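Local coordinates for protein putative glycoside hydrolase (Bacteroides ovatus, PDB 4ONZ) that is a putative glycoside hydrolase of undetermined function, rich in beta strands in a manner consistent with a five-bladed beta-propeller, at residues 16-21 with 334-339; 170-175 with 220-225; 202-205 with 209-212; 287-290 with 294-297. One frame throughout, in Å; residues are numbered along the deposited sequence.

How the contacts relate
Contact 1 brings a loop near the start of the modelled chain against strand 333-340, 313 residues on, and the other three contacts are nested inside it. Contacts 2 and 3 have centres about 11 Å apart and touch, because strand 221-222 lies beside strand 210-214; contact 3 is itself nested inside contact 2. Contact 4 follows in series on the same mixed sheet, with its centre about 13 Å from that of contact 3, where Tyr294 packs on Ala211 and Leu288 on the Tyr203 hydroxyl. Contacts 1 and 2 are about 33 Å apart, centre to centre, on opposite sides of the chain's centre. Contact 1 thus joins the N-terminal loop to the last sheet.

Contact 1: 16-21 with 334-339; sequences GPFLRP and LYLYYG
Phe18 has the largest share in this contact, setting its ring down on the side chains of Leu336 and Leu334 from strand 333-340. With CG anti to the backbone N (chi1 -160°), Leu336 carries methyl CD2 over one face of the ring, 4.0 Å from its centroid and 16° off the normal, a clear CH-pi contact. The same leucine also meets the ring through its CB, 3.7 Å from Phe18 CD2, and the two side chains cross at about a right angle. Farther along the ring, Phe18 CE2 reaches Leu334 CB at 3.9 Å. Phe304 and Cys350 also touch the Phe18 side chain.

Arg20 and Tyr338 form a more polar end. The hydroxyl of Tyr338 lies 3.7 Å from Arg20 NE, too far for a bond, with the guanidinium and phenol planes 83° apart. Both groups turn to Glu312, whose OE2 takes a salt bridge from Arg20 NE and a hydrogen bond with Tyr338 OH.

No hydrogen bond spans the two segments directly, so the loop rests on the strand by dispersion and aromatic contact, while the shared carboxylate links the polar ends and probably offsets the arginine's charge.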
loop_
_atom_site.group_PDB
_atom_site.type_symbol
_atom_site.label_atom_id
_atom_site.label_comp_id
_atom_site.label_asym_id
_atom_site.label_seq_id
_atom_site.Cartn_x
_atom_site.Cartn_y
_atom_site.Cartn_z
ATOM N N GLY A 16 14.024 -9.321 -5.214
ATOM C CA GLY A 16 14.128 -10.273 -4.122
ATOM C C GLY A 16 15.435 -11.054 -4.188
ATOM O O GLY A 16 16.314 -10.714 -4.970
ATOM N N PRO A 17 15.564 -12.111 -3.373
ATOM C CA PRO A 17 14.543 -12.590 -2.442
ATOM C C PRO A 17 14.449 -11.746 -1.171
ATOM O O PRO A 17 15.448 -11.156 -0.741
ATOM C CB PRO A 17 15.032 -14.004 -2.101
ATOM C CG PRO A 17 16.512 -13.919 -2.198
ATOM C CD PRO A 17 16.832 -12.849 -3.219
ATOM N N PHE A 18 13.247 -11.680 -0.598
ATOM C CA PHE A 18 13.013 -10.989 0.658
ATOM C C PHE A 18 12.972 -12.044 1.753
ATOM O O PHE A 18 12.137 -12.951 1.714
ATOM C CB PHE A 18 11.708 -10.201 0.624
ATOM C CG PHE A 18 11.747 -9.010 -0.277
ATOM C CD1 PHE A 18 11.449 -9.130 -1.629
ATOM C CD2 PHE A 18 12.085 -7.767 0.223
ATOM C CE1 PHE A 18 11.479 -8.024 -2.466
ATOM C CE2 PHE A 18 12.118 -6.662 -0.605
ATOM C CZ PHE A 18 11.822 -6.791 -1.954
ATOM N N LEU A 19 13.872 -11.932 2.723
ATOM C CA LEU A 19 13.953 -12.914 3.802
ATOM C C LEU A 19 13.475 -12.312 5.123
ATOM O O LEU A 19 13.800 -11.162 5.445
ATOM C CB LEU A 19 15.394 -13.413 3.949
ATOM C CG LEU A 19 16.031 -13.985 2.679
ATOM C CD1 LEU A 19 17.481 -14.377 2.946
ATOM C CD2 LEU A 19 15.237 -15.174 2.149
ATOM N N ARG A 20 12.709 -13.098 5.880
ATOM C CA ARG A 20 12.209 -12.677 7.184
ATOM C C ARG A 20 13.368 -12.781 8.186
ATOM O O ARG A 20 13.926 -13.869 8.335
ATOM C CB ARG A 20 11.070 -13.599 7.628
ATOM C CG ARG A 20 9.860 -13.648 6.687
ATOM C CD ARG A 20 9.048 -14.916 6.922
ATOM N NE ARG A 20 7.835 -15.013 6.103
ATOM C CZ ARG A 20 7.789 -15.474 4.853
ATOM N NH1 ARG A 20 8.894 -15.852 4.211
ATOM N NH2 ARG A 20 6.629 -15.526 4.220
ATOM N N PRO A 21 13.751 -11.668 8.856
ATOM C CA PRO A 21 14.841 -11.795 9.837
ATOM C C PRO A 21 14.370 -12.660 11.002
ATOM O O PRO A 21 13.294 -12.411 11.554
ATOM C CB PRO A 21 15.122 -10.352 10.278
ATOM C CG PRO A 21 14.387 -9.473 9.322
ATOM C CD PRO A 21 13.251 -10.284 8.773
ATOM N N LEU A 334 16.559 -3.396 0.638
ATOM C CA LEU A 334 15.140 -3.119 0.481
ATOM C C LEU A 334 14.394 -3.802 1.615
ATOM O O LEU A 334 14.589 -4.993 1.862
ATOM C CB LEU A 334 14.622 -3.623 -0.862
ATOM C CG LEU A 334 14.952 -2.811 -2.113
ATOM C CD1 LEU A 334 14.522 -3.598 -3.347
ATOM C CD2 LEU A 334 14.262 -1.453 -2.062
ATOM N N TYR A 335 13.573 -3.032 2.321
ATOM C CA TYR A 335 12.733 -3.535 3.401
ATOM C C TYR A 335 11.276 -3.528 2.946
ATOM O O TYR A 335 10.733 -2.478 2.572
ATOM C CB TYR A 335 12.878 -2.665 4.648
ATOM C CG TYR A 335 14.251 -2.729 5.291
ATOM C CD1 TYR A 335 15.332 -2.067 4.725
ATOM C CD2 TYR A 335 14.460 -3.435 6.476
ATOM C CE1 TYR A 335 16.589 -2.128 5.293
ATOM C CE2 TYR A 335 15.721 -3.497 7.057
ATOM C CZ TYR A 335 16.778 -2.841 6.459
ATOM O OH TYR A 335 18.037 -2.893 7.024
ATOM N N LEU A 336 10.654 -4.699 3.024
ATOM C CA LEU A 336 9.261 -4.915 2.641
ATOM C C LEU A 336 8.414 -4.996 3.915
ATOM O O LEU A 336 8.698 -5.825 4.783
ATOM C CB LEU A 336 9.187 -6.249 1.897
ATOM C CG LEU A 336 8.003 -6.542 0.996
ATOM C CD1 LEU A 336 7.965 -5.511 -0.121
ATOM C CD2 LEU A 336 8.153 -7.939 0.432
ATOM N N TYR A 337 7.378 -4.166 4.018
ATOM C CA TYR A 337 6.489 -4.159 5.175
ATOM C C TYR A 337 5.129 -4.645 4.747
ATOM O O TYR A 337 4.583 -4.199 3.731
ATOM C CB TYR A 337 6.415 -2.774 5.818
ATOM C CG TYR A 337 7.709 -2.399 6.459
ATOM C CD1 TYR A 337 8.010 -2.839 7.736
ATOM C CD2 TYR A 337 8.669 -1.661 5.769
ATOM C CE1 TYR A 337 9.223 -2.532 8.325
ATOM C CE2 TYR A 337 9.871 -1.348 6.350
ATOM C CZ TYR A 337 10.141 -1.785 7.632
ATOM O OH TYR A 337 11.346 -1.508 8.217
ATOM N N TYR A 338 4.584 -5.559 5.527
ATOM C CA TYR A 338 3.325 -6.194 5.172
ATOM C C TYR A 338 2.465 -6.504 6.361
ATOM O O TYR A 338 2.964 -6.627 7.488
ATOM C CB TYR A 338 3.607 -7.485 4.403
ATOM C CG TYR A 338 4.425 -8.571 5.120
ATOM C CD1 TYR A 338 5.830 -8.510 5.194
ATOM C CD2 TYR A 338 3.804 -9.705 5.623
ATOM C CE1 TYR A 338 6.561 -9.527 5.813
ATOM C CE2 TYR A 338 4.524 -10.715 6.239
ATOM C CZ TYR A 338 5.895 -10.632 6.332
ATOM O OH TYR A 338 6.571 -11.669 6.949
ATOM N N GLY A 339 1.164 -6.584 6.095
ATOM C CA GLY A 339 0.200 -6.981 7.080
ATOM C C GLY A 339 0.281 -8.493 7.114
ATOM O O GLY A 339 0.329 -9.147 6.058
#

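Contact 2: 170-175 with 220-225; sequences GRFNNL and WYPVLD
Apolar pairs come first, and Phe172 makes both. Its CD2 lies 3.7 Å from CG of Pro222, while the tip of the ring, CZ, meets Leu224 CD2 at 4.0 Å, the methyl standing at the ring edge near its plane. The phenylalanine slides past both partners in the opposite direction to theirs. Leu230, from a loop, also touches Phe172.

Arg171 makes a different kind of contact. It runs out with CG anti to its backbone N (chi1 176°) and the chain extended as far as NE, which lays its methylene CG 3.8 Å above the centre of the Phe172 ring. At the far end, NH1 comes within 3.8 Å of Leu224 CD1, a van der Waals approach to a methyl; NH2 hydrogen-bonds Asn228 O.

Backbone bonds stay within the loop 170-175. Asn173 N reaches Gly170 O at 2.9 Å, and a longer bond of 3.3 Å joins Leu175 N to Phe172 O, closing two overlapping type I turns.

With no hydrogen bond between the segments, the loop meets Pro222 of strand 221-222 and Leu224 just beyond it through greasy surfaces; the arginine lays its CG methylene on Phe172 and touches Leu224 with NH1, while NH2 bonds outside.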
loop_
_atom_site.group_PDB
_atom_site.type_symbol
_atom_site.label_atom_id
_atom_site.label_comp_id
_atom_site.label_asym_id
_atom_site.label_seq_id
_atom_site.Cartn_x
_atom_site.Cartn_y
_atom_site.Cartn_z
ATOM N N GLY A 170 -16.411 14.736 -12.361
ATOM C CA GLY A 170 -16.609 13.938 -11.166
ATOM C C GLY A 170 -17.150 12.556 -11.444
ATOM O O GLY A 170 -17.728 11.933 -10.559
ATOM N N ARG A 171 -16.921 12.056 -12.657
ATOM C CA ARG A 171 -17.435 10.754 -13.077
ATOM C C ARG A 171 -17.202 9.655 -12.040
ATOM O O ARG A 171 -18.116 8.894 -11.731
ATOM C CB ARG A 171 -16.827 10.344 -14.422
ATOM C CG ARG A 171 -17.243 8.954 -14.881
ATOM C CD ARG A 171 -16.794 8.648 -16.296
ATOM N NE ARG A 171 -16.905 7.226 -16.591
ATOM C CZ ARG A 171 -16.447 6.644 -17.699
ATOM N NH1 ARG A 171 -15.863 7.367 -18.649
ATOM N NH2 ARG A 171 -16.576 5.330 -17.854
ATOM N N PHE A 172 -16.001 9.610 -11.470
ATOM C CA PHE A 172 -15.665 8.567 -10.503
ATOM C C PHE A 172 -15.614 9.030 -9.061
ATOM O O PHE A 172 -14.974 8.374 -8.230
ATOM C CB PHE A 172 -14.321 7.947 -10.891
ATOM C CG PHE A 172 -14.303 7.383 -12.281
ATOM C CD1 PHE A 172 -14.987 6.207 -12.571
ATOM C CD2 PHE A 172 -13.589 8.006 -13.294
ATOM C CE1 PHE A 172 -14.965 5.672 -13.855
ATOM C CE2 PHE A 172 -13.557 7.477 -14.568
ATOM C CZ PHE A 172 -14.251 6.311 -14.850
ATOM N N ASN A 173 -16.327 10.110 -8.740
ATOM C CA ASN A 173 -16.301 10.648 -7.372
ATOM C C ASN A 173 -17.078 9.799 -6.352
ATOM O O ASN A 173 -17.013 10.074 -5.158
ATOM C CB ASN A 173 -16.696 12.141 -7.326
ATOM C CG ASN A 173 -18.180 12.394 -7.537
ATOM O OD1 ASN A 173 -19.001 11.476 -7.620
ATOM N ND2 ASN A 173 -18.535 13.677 -7.619
ATOM N N ASN A 174 -17.819 8.784 -6.811
ATOM C CA ASN A 174 -18.461 7.853 -5.881
ATOM C C ASN A 174 -18.180 6.397 -6.263
ATOM O O ASN A 174 -18.911 5.471 -5.868
ATOM C CB ASN A 174 -19.963 8.120 -5.685
ATOM C CG ASN A 174 -20.459 7.636 -4.329
ATOM O OD1 ASN A 174 -19.717 7.672 -3.340
ATOM N ND2 ASN A 174 -21.721 7.212 -4.261
ATOM N N LEU A 175 -17.089 6.208 -7.003
ATOM C CA LEU A 175 -16.602 4.894 -7.373
ATOM C C LEU A 175 -15.942 4.227 -6.161
ATOM O O LEU A 175 -15.079 4.837 -5.506
ATOM C CB LEU A 175 -15.523 5.015 -8.469
ATOM C CG LEU A 175 -14.831 3.704 -8.875
ATOM C CD1 LEU A 175 -15.803 2.787 -9.607
ATOM C CD2 LEU A 175 -13.588 3.940 -9.721
ATOM N N TRP A 220 -6.329 13.044 -9.576
ATOM C CA TRP A 220 -5.926 11.958 -10.454
ATOM C C TRP A 220 -6.976 11.664 -11.512
ATOM O O TRP A 220 -8.188 11.733 -11.247
ATOM C CB TRP A 220 -5.626 10.699 -9.628
ATOM C CG TRP A 220 -4.403 10.839 -8.770
ATOM C CD1 TRP A 220 -4.345 11.356 -7.517
ATOM C CD2 TRP A 220 -3.059 10.492 -9.126
ATOM N NE1 TRP A 220 -3.053 11.324 -7.055
ATOM C CE2 TRP A 220 -2.244 10.801 -8.027
ATOM C CE3 TRP A 220 -2.469 9.937 -10.270
ATOM C CZ2 TRP A 220 -0.864 10.591 -8.031
ATOM C CZ3 TRP A 220 -1.099 9.717 -10.275
ATOM C CH2 TRP A 220 -0.312 10.032 -9.156
ATOM N N TYR A 221 -6.488 11.292 -12.694
ATOM C CA TYR A 221 -7.310 11.036 -13.877
ATOM C C TYR A 221 -7.174 9.581 -14.313
ATOM O O TYR A 221 -6.158 9.212 -14.890
ATOM C CB TYR A 221 -6.884 11.993 -15.005
ATOM C CG TYR A 221 -7.267 13.421 -14.688
ATOM C CD1 TYR A 221 -6.548 14.159 -13.761
ATOM C CD2 TYR A 221 -8.379 14.014 -15.281
ATOM C CE1 TYR A 221 -6.917 15.452 -13.436
ATOM C CE2 TYR A 221 -8.751 15.309 -14.968
ATOM C CZ TYR A 221 -8.011 16.026 -14.050
ATOM O OH TYR A 221 -8.369 17.314 -13.718
ATOM N N PRO A 222 -8.201 8.750 -14.030
ATOM C CA PRO A 222 -8.120 7.344 -14.398
ATOM C C PRO A 222 -7.952 7.186 -15.905
ATOM O O PRO A 222 -8.539 7.951 -16.683
ATOM C CB PRO A 222 -9.450 6.775 -13.923
ATOM C CG PRO A 222 -9.894 7.689 -12.826
ATOM C CD PRO A 222 -9.398 9.046 -13.221
ATOM N N VAL A 223 -7.149 6.217 -16.317
ATOM C CA VAL A 223 -6.899 6.012 -17.735
ATOM C C VAL A 223 -8.055 5.214 -18.314
ATOM O O VAL A 223 -8.413 4.153 -17.791
ATOM C CB VAL A 223 -5.548 5.327 -18.004
ATOM C CG1 VAL A 223 -5.325 5.133 -19.505
ATOM C CG2 VAL A 223 -4.419 6.164 -17.417
ATOM N N LEU A 224 -8.628 5.756 -19.389
ATOM C CA LEU A 224 -9.777 5.179 -20.076
ATOM C C LEU A 224 -9.370 4.565 -21.411
ATOM O O LEU A 224 -8.431 5.036 -22.050
ATOM C CB LEU A 224 -10.809 6.274 -20.341
ATOM C CG LEU A 224 -11.330 7.016 -19.110
ATOM C CD1 LEU A 224 -12.249 8.155 -19.515
ATOM C CD2 LEU A 224 -12.044 6.065 -18.169
ATOM N N ASP A 225 -10.080 3.518 -21.821
ATOM C CA ASP A 225 -9.803 2.841 -23.099
ATOM C C ASP A 225 -10.707 3.407 -24.217
ATOM O O ASP A 225 -11.455 4.371 -23.999
ATOM C CB ASP A 225 -9.944 1.313 -22.957
ATOM C CG ASP A 225 -11.378 0.859 -22.663
ATOM O OD1 ASP A 225 -12.339 1.630 -22.894
ATOM O OD2 ASP A 225 -11.537 -0.290 -22.206
#

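Contact 3: 202-205 with 209-212; sequences MYWG and IYAA
Trp204 and Tyr210 form the tight part of this antiparallel hairpin. Their rings make an offset stack, the six-membered ring of the indole 4.5 Å from the phenol, centroid to centroid, with planes 27° apart. Tyr210 CB lies over the indole face, only 3.4 Å from Trp204 CE2. Trp204 takes up chi1 67°, with CG between the backbone N and carbonyl carbon, and this swings the indole across the neighbouring strand; its NE1 gives a weak bond to Ala211 O (3.0 Å). The backbones of the same pair are bonded both ways. Tyr210 N to Trp204 O is short at 2.7 Å, and Trp204 N bonds Tyr210 O at 2.9 Å.

Elsewhere the side chains touch more lightly. Selenomethionine 202, Met202, has its CE 4.0 Å from Ala212 CB, though the two backbones share a pair of hydrogen bonds. On the other face, Tyr203 CB is 4.0 Å from Ile209 CG2. The Tyr210 side, partly exposed, is the one nearer solvent.

Tyr203 and Ile209 pack against strands 245-255 and 258-266, and Tyr203 OH bonds Pro293 O. On the opposite face Met202 meets Trp220, while strand 180-187 flanks strand 200-204 and strand 221-222 flanks strand 210-214.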
loop_
_atom_site.group_PDB
_atom_site.type_symbol
_atom_site.label_atom_id
_atom_site.label_comp_id
_atom_site.label_asym_id
_atom_site.label_seq_id
_atom_site.Cartn_x
_atom_site.Cartn_y
_atom_site.Cartn_z
HETATM N N MSE A 202 0.351 6.567 -11.478
HETATM C CA MSE A 202 0.114 5.526 -10.481
HETATM C C MSE A 202 -0.682 4.397 -11.037
HETATM O O MSE A 202 -1.466 4.577 -11.962
HETATM C CB MSE A 202 -0.586 6.033 -9.213
HETATM C CG MSE A 202 -2.069 6.355 -9.368
HETATM SE SE MSE A 202 -2.844 6.782 -7.618
HETATM C CE MSE A 202 -4.711 7.024 -8.143
ATOM N N TYR A 203 -0.411 3.204 -10.525
ATOM C CA TYR A 203 -1.272 2.059 -10.762
ATOM C C TYR A 203 -2.227 2.117 -9.590
ATOM O O TYR A 203 -1.900 2.708 -8.562
ATOM C CB TYR A 203 -0.499 0.745 -10.757
ATOM C CG TYR A 203 0.508 0.698 -11.872
ATOM C CD1 TYR A 203 0.096 0.500 -13.185
ATOM C CD2 TYR A 203 1.858 0.910 -11.628
ATOM C CE1 TYR A 203 1.009 0.491 -14.220
ATOM C CE2 TYR A 203 2.777 0.899 -12.662
ATOM C CZ TYR A 203 2.347 0.685 -13.957
ATOM O OH TYR A 203 3.264 0.678 -14.994
ATOM N N TRP A 204 -3.416 1.544 -9.745
ATOM C CA TRP A 204 -4.364 1.489 -8.662
ATOM C C TRP A 204 -5.393 0.385 -8.906
ATOM O O TRP A 204 -5.609 -0.032 -10.054
ATOM C CB TRP A 204 -5.066 2.847 -8.480
ATOM C CG TRP A 204 -5.979 3.244 -9.628
ATOM C CD1 TRP A 204 -5.624 3.946 -10.758
ATOM C CD2 TRP A 204 -7.376 2.970 -9.750
ATOM N NE1 TRP A 204 -6.726 4.125 -11.565
ATOM C CE2 TRP A 204 -7.810 3.533 -10.973
ATOM C CE3 TRP A 204 -8.313 2.304 -8.944
ATOM C CZ2 TRP A 204 -9.122 3.433 -11.416
ATOM C CZ3 TRP A 204 -9.627 2.203 -9.392
ATOM C CH2 TRP A 204 -10.018 2.764 -10.620
ATOM N N GLY A 205 -5.997 -0.092 -7.829
ATOM C CA GLY A 205 -7.091 -1.049 -7.905
ATOM C C GLY A 205 -6.972 -2.289 -7.047
ATOM O O GLY A 205 -5.887 -2.637 -6.570
ATOM N N ILE A 209 -5.902 -4.173 -12.027
ATOM C CA ILE A 209 -4.906 -3.127 -11.924
ATOM C C ILE A 209 -5.216 -2.119 -13.026
ATOM O O ILE A 209 -5.201 -2.454 -14.215
ATOM C CB ILE A 209 -3.470 -3.644 -12.098
ATOM C CG1 ILE A 209 -3.130 -4.711 -11.050
ATOM C CG2 ILE A 209 -2.473 -2.482 -12.053
ATOM C CD1 ILE A 209 -3.065 -4.230 -9.622
ATOM N N TYR A 210 -5.506 -0.894 -12.602
ATOM C CA TYR A 210 -5.769 0.226 -13.479
ATOM C C TYR A 210 -4.627 1.223 -13.348
ATOM O O TYR A 210 -3.657 0.981 -12.621
ATOM C CB TYR A 210 -7.047 0.940 -13.060
ATOM C CG TYR A 210 -8.283 0.077 -12.979
ATOM C CD1 TYR A 210 -9.023 -0.208 -14.111
ATOM C CD2 TYR A 210 -8.746 -0.401 -11.761
ATOM C CE1 TYR A 210 -10.171 -0.974 -14.046
ATOM C CE2 TYR A 210 -9.902 -1.166 -11.689
ATOM C CZ TYR A 210 -10.611 -1.443 -12.840
ATOM O OH TYR A 210 -11.766 -2.209 -12.793
ATOM N N ALA A 211 -4.763 2.354 -14.032
ATOM C CA ALA A 211 -3.779 3.415 -13.981
ATOM C C ALA A 211 -4.457 4.778 -13.919
ATOM O O ALA A 211 -5.650 4.916 -14.219
ATOM C CB ALA A 211 -2.849 3.340 -15.177
ATOM N N ALA A 212 -3.706 5.769 -13.463
ATOM C CA ALA A 212 -4.186 7.142 -13.415
ATOM C C ALA A 212 -3.001 8.082 -13.521
ATOM O O ALA A 212 -1.895 7.732 -13.115
ATOM C CB ALA A 212 -4.953 7.410 -12.141
#

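Contact 4: 287-290 with 294-297; sequences LLDG and YKVL
Leu287 and Leu297 face each other in a beta hairpin, formed by strands 281-288 and 296-299 at one edge of the large mixed sheet. Leu297 N gives Leu287 O a bond of 2.7 Å, and Leu287 CD2 touches Leu297 CB at 4.0 Å, the two side chains meeting at a slant. Toward the turn, Asp289 N bonds Lys295 O at 2.8 Å with an N-H...O angle of 161°. The same carbonyl is also met by Leu288 CA at 3.2 Å, a CA-H...O contact. Between these two bonds, Leu288 and Val296 form a non-hydrogen-bonded pair with their side chains on one face.

Leu297 points toward 287-290, its CG 3.8 Å from Asp289 N, and rests on the backbone at Leu288 and Asp289. The Lys295 methylene CD passes 3.9 Å from Asp289 OD2. The lysine chain is extended up to a bend at chi4 (70°), and NZ stays 5.6 Å from OD2, with the charged atoms not in contact.

Farther out, Leu287 rests on Trp13 and Val296 on Ile233, while Tyr294 reaches back to Ala211 and Thr213 of strand 210-214. In the connecting loop, Asx-type bonds are made by both aspartates: Asp292 OD1 accepts Tyr294 N, and Asp289 OD1 takes the backbone N-H groups of both Asn291 and Asp292.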
loop_
_atom_site.group_PDB
_atom_site.type_symbol
_atom_site.label_atom_id
_atom_site.label_comp_id
_atom_site.label_asym_id
_atom_site.label_seq_id
_atom_site.Cartn_x
_atom_site.Cartn_y
_atom_site.Cartn_z
ATOM N N LEU A 287 5.976 -6.862 -14.414
ATOM C CA LEU A 287 7.012 -6.084 -15.076
ATOM C C LEU A 287 6.358 -5.376 -16.244
ATOM O O LEU A 287 5.802 -6.025 -17.140
ATOM C CB LEU A 287 8.143 -6.974 -15.603
ATOM C CG LEU A 287 9.296 -6.202 -16.272
ATOM C CD1 LEU A 287 10.058 -5.376 -15.243
ATOM C CD2 LEU A 287 10.245 -7.128 -17.009
ATOM N N LEU A 288 6.426 -4.050 -16.244
ATOM C CA LEU A 288 5.846 -3.268 -17.319
ATOM C C LEU A 288 6.925 -2.505 -18.052
ATOM O O LEU A 288 7.998 -2.262 -17.509
ATOM C CB LEU A 288 4.781 -2.315 -16.791
ATOM C CG LEU A 288 3.726 -3.054 -15.964
ATOM C CD1 LEU A 288 4.023 -2.885 -14.479
ATOM C CD2 LEU A 288 2.329 -2.555 -16.256
ATOM N N ASP A 289 6.616 -2.114 -19.282
ATOM C CA ASP A 289 7.566 -1.391 -20.123
ATOM C C ASP A 289 7.858 -0.014 -19.524
ATOM O O ASP A 289 6.940 0.720 -19.150
ATOM C CB ASP A 289 7.017 -1.279 -21.552
ATOM C CG ASP A 289 8.047 -0.765 -22.546
ATOM O OD1 ASP A 289 8.538 0.363 -22.375
ATOM O OD2 ASP A 289 8.335 -1.482 -23.520
ATOM N N GLY A 290 9.143 0.314 -19.415
ATOM C CA GLY A 290 9.576 1.592 -18.851
ATOM C C GLY A 290 9.202 2.794 -19.703
ATOM O O GLY A 290 9.131 3.909 -19.198
ATOM N N TYR A 294 1.652 0.967 -19.544
ATOM C CA TYR A 294 0.427 0.182 -19.654
ATOM C C TYR A 294 0.729 -1.183 -20.272
ATOM O O TYR A 294 -0.119 -2.083 -20.268
ATOM C CB TYR A 294 -0.594 0.910 -20.532
ATOM C CG TYR A 294 -0.771 2.360 -20.170
ATOM C CD1 TYR A 294 -1.231 2.722 -18.914
ATOM C CD2 TYR A 294 -0.476 3.376 -21.081
ATOM C CE1 TYR A 294 -1.400 4.050 -18.570
ATOM C CE2 TYR A 294 -0.629 4.711 -20.737
ATOM C CZ TYR A 294 -1.099 5.042 -19.480
ATOM O OH TYR A 294 -1.266 6.358 -19.117
ATOM N N LYS A 295 1.943 -1.334 -20.796
ATOM C CA LYS A 295 2.346 -2.548 -21.505
ATOM C C LYS A 295 3.061 -3.528 -20.583
ATOM O O LYS A 295 4.147 -3.246 -20.068
ATOM C CB LYS A 295 3.237 -2.166 -22.692
ATOM C CG LYS A 295 3.763 -3.312 -23.542
ATOM C CD LYS A 295 4.765 -2.767 -24.553
ATOM C CE LYS A 295 5.430 -3.863 -25.366
ATOM N NZ LYS A 295 4.494 -4.505 -26.324
ATOM N N VAL A 296 2.437 -4.689 -20.393
ATOM C CA VAL A 296 2.975 -5.746 -19.547
ATOM C C VAL A 296 4.052 -6.513 -20.309
ATOM O O VAL A 296 3.834 -6.912 -21.451
ATOM C CB VAL A 296 1.861 -6.730 -19.119
ATOM C CG1 VAL A 296 2.434 -7.930 -18.366
ATOM C CG2 VAL A 296 0.819 -6.004 -18.281
ATOM N N LEU A 297 5.213 -6.685 -19.684
ATOM C CA LEU A 297 6.315 -7.447 -20.275
ATOM C C LEU A 297 6.364 -8.835 -19.676
ATOM O O LEU A 297 6.656 -9.794 -20.378
ATOM C CB LEU A 297 7.666 -6.765 -20.039
ATOM C CG LEU A 297 7.874 -5.387 -20.660
ATOM C CD1 LEU A 297 9.296 -4.918 -20.400
ATOM C CD2 LEU A 297 7.566 -5.399 -22.147
#